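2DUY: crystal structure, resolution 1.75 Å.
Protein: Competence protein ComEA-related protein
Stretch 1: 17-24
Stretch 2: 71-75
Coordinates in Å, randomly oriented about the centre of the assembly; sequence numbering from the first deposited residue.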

# COMPACT_ATOMS: atom_id res chain seq x y z
N THR A 17 8.30 7.03 -4.98
CA THR A 17 7.68 7.37 -3.70
C THR A 17 7.33 8.85 -3.62
O THR A 17 8.02 9.68 -4.21
CB THR A 17 8.64 7.06 -2.55
OG1 THR A 17 9.83 7.85 -2.73
CG2 THR A 17 9.02 5.59 -2.54
N PRO A 18 6.25 9.20 -2.89
CA PRO A 18 5.37 8.27 -2.18
C PRO A 18 4.54 7.46 -3.19
O PRO A 18 4.17 7.98 -4.24
CB PRO A 18 4.49 9.19 -1.33
CG PRO A 18 5.39 10.38 -1.09
CD PRO A 18 6.00 10.58 -2.46
N VAL A 19 4.25 6.21 -2.85
CA VAL A 19 3.47 5.32 -3.72
C VAL A 19 1.97 5.58 -3.51
O VAL A 19 1.51 5.64 -2.37
CB VAL A 19 3.77 3.84 -3.40
CG1 VAL A 19 2.91 2.93 -4.26
CG2 VAL A 19 5.25 3.55 -3.65
N SER A 20 1.23 5.73 -4.62
CA SER A 20 -0.21 5.98 -4.57
C SER A 20 -1.01 4.70 -4.36
O SER A 20 -0.92 3.77 -5.17
CB SER A 20 -0.68 6.63 -5.88
OG SER A 20 -2.10 6.67 -5.95
N LEU A 21 -1.81 4.65 -3.29
CA LEU A 21 -2.61 3.47 -3.01
C LEU A 21 -3.62 3.23 -4.12
O LEU A 21 -3.95 2.10 -4.42
CB LEU A 21 -3.38 3.61 -1.68
CG LEU A 21 -2.51 3.51 -0.42
CD1 LEU A 21 -3.37 3.72 0.81
CD2 LEU A 21 -1.83 2.14 -0.37
N ASN A 22 -4.08 4.31 -4.74
CA ASN A 22 -5.08 4.23 -5.80
C ASN A 22 -4.57 3.98 -7.21
O ASN A 22 -5.29 3.41 -8.04
CB ASN A 22 -5.91 5.52 -5.84
CG ASN A 22 -6.91 5.60 -4.72
OD1 ASN A 22 -7.42 4.58 -4.25
ND2 ASN A 22 -7.23 6.83 -4.30
N GLU A 23 -3.34 4.39 -7.48
CA GLU A 23 -2.81 4.27 -8.83
C GLU A 23 -1.65 3.32 -9.09
O GLU A 23 -1.34 3.04 -10.25
CB GLU A 23 -2.47 5.68 -9.32
CG GLU A 23 -3.64 6.66 -9.18
CD GLU A 23 -3.28 8.07 -9.59
OE1 GLU A 23 -2.21 8.56 -9.17
OE2 GLU A 23 -4.08 8.70 -10.33
N ALA A 24 -1.01 2.81 -8.05
CA ALA A 24 0.11 1.90 -8.24
C ALA A 24 -0.29 0.56 -8.86
O ALA A 24 -1.41 0.10 -8.69
CB ALA A 24 0.80 1.65 -6.91
N PRO A 71 5.04 6.40 5.95
CA PRO A 71 5.98 7.34 5.31
C PRO A 71 6.06 7.22 3.79
O PRO A 71 6.39 8.19 3.11
CB PRO A 71 7.31 6.99 5.99
CG PRO A 71 6.88 6.52 7.35
CD PRO A 71 5.71 5.63 7.01
N TYR A 72 5.75 6.03 3.26
CA TYR A 72 5.85 5.77 1.82
C TYR A 72 4.56 5.90 1.00
O TYR A 72 4.60 5.79 -0.22
CB TYR A 72 6.40 4.36 1.58
CG TYR A 72 7.63 4.00 2.39
CD1 TYR A 72 7.52 3.60 3.71
CD2 TYR A 72 8.90 4.12 1.83
CE1 TYR A 72 8.65 3.32 4.47
CE2 TYR A 72 10.04 3.84 2.58
CZ TYR A 72 9.91 3.45 3.90
OH TYR A 72 11.03 3.21 4.66
N LEU A 73 3.43 6.16 1.66
CA LEU A 73 2.15 6.19 0.96
C LEU A 73 1.40 7.51 0.80
O LEU A 73 1.56 8.44 1.58
CB LEU A 73 1.20 5.21 1.65
CG LEU A 73 1.63 3.76 1.83
CD1 LEU A 73 0.59 3.01 2.67
CD2 LEU A 73 1.80 3.12 0.47
N ARG A 74 0.56 7.55 -0.23
CA ARG A 74 -0.32 8.68 -0.48
C ARG A 74 -1.58 8.05 -1.07
O ARG A 74 -1.55 6.89 -1.50
CB ARG A 74 0.30 9.69 -1.45
CG ARG A 74 0.73 9.14 -2.80
CD ARG A 74 1.33 10.26 -3.64
NE ARG A 74 1.91 9.77 -4.88
CZ ARG A 74 1.29 9.75 -6.05
NH1 ARG A 74 1.92 9.27 -7.12
NH2 ARG A 74 0.05 10.23 -6.17
N PRO A 75 -2.70 8.77 -1.09
CA PRO A 75 -3.91 8.15 -1.66
C PRO A 75 -3.71 7.65 -3.09
O PRO A 75 -3.00 8.32 -3.85
CB PRO A 75 -4.94 9.27 -1.56
CG PRO A 75 -4.51 10.01 -0.31
CD PRO A 75 -3.01 10.09 -0.50
OXT PRO A 75 -4.29 6.59 -3.42

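The C-terminal carboxylate of Pro 75 is held by the last residue of the first strand, Ser 20, and by Asn 22 in the turn that follows. Its OXT accepts a hydrogen bond from the backbone of Asn 22, with Asn 22 N and Pro 75 OXT only 2.6 Å apart, while Ser 20 OG donates to Pro 75 O at 2.8 Å. The two carboxylate oxygens are thus bound separately, one by a main-chain amide and one by a hydroxyl. Leu 21 N also lies 3.2 Å from Pro 75 OXT, but the angle is poor and this amide is directed instead to Arg 74 O. The same serine hydroxyl organizes its own turn: Glu 23 N donates to Ser 20 OG at 3.0 Å, so the side chain that grips the chain terminus also helps to fix the backbone beside it. Ala 24 N closes the turn further by donating to Ser 20 O at 3.0 Å.

Leading up to this site, the two segments run as short parallel strands, with Val 19 paired with Leu 73 and Ser 20 with Arg 74. Three main-chain hydrogen bonds join them: Val 19 N to Tyr 72 O at 2.7 Å, Arg 74 N to Val 19 O at 3.0 Å, and Leu 21 N to Arg 74 O at 2.9 Å. The last is the straightest, with an angle of 168° at the hydrogen. Val 19 therefore uses both its amide and its carbonyl, bonding to the residues that flank Leu 73, as expected of a parallel pairing. CA-H...O contacts supplement this ladder, from Leu 73 CA to Val 19 O at 3.4 Å and from Ser 20 CA to Arg 74 O at 3.5 Å.

The Arg 74 side chain reaches across the first stretch, and Arg 74 as a whole residue has the largest area covered by the opposing segment. Its NE donates to Pro 18 O, 3.0 Å away and near the guanidinium plane, whereas Ser 20 CB lies over one face of the group, 3.7 Å from Arg 74 NH2. Glu 23 OE1 approaches Arg 74 NH2 to 4.1 Å, a favourable placement of opposite charges but too long for a salt bridge. Closer to the backbone, the aliphatic part of the arginine packs on the proline ring, with Pro 18 CB 4.0 Å from Arg 74 CG.

On the other face of the sheet the contact is apolar. Leu 73 CD2 meets Leu 21 CD2 at 3.9 Å and Val 19 CB at 4.4 Å, bringing three buried side chains together.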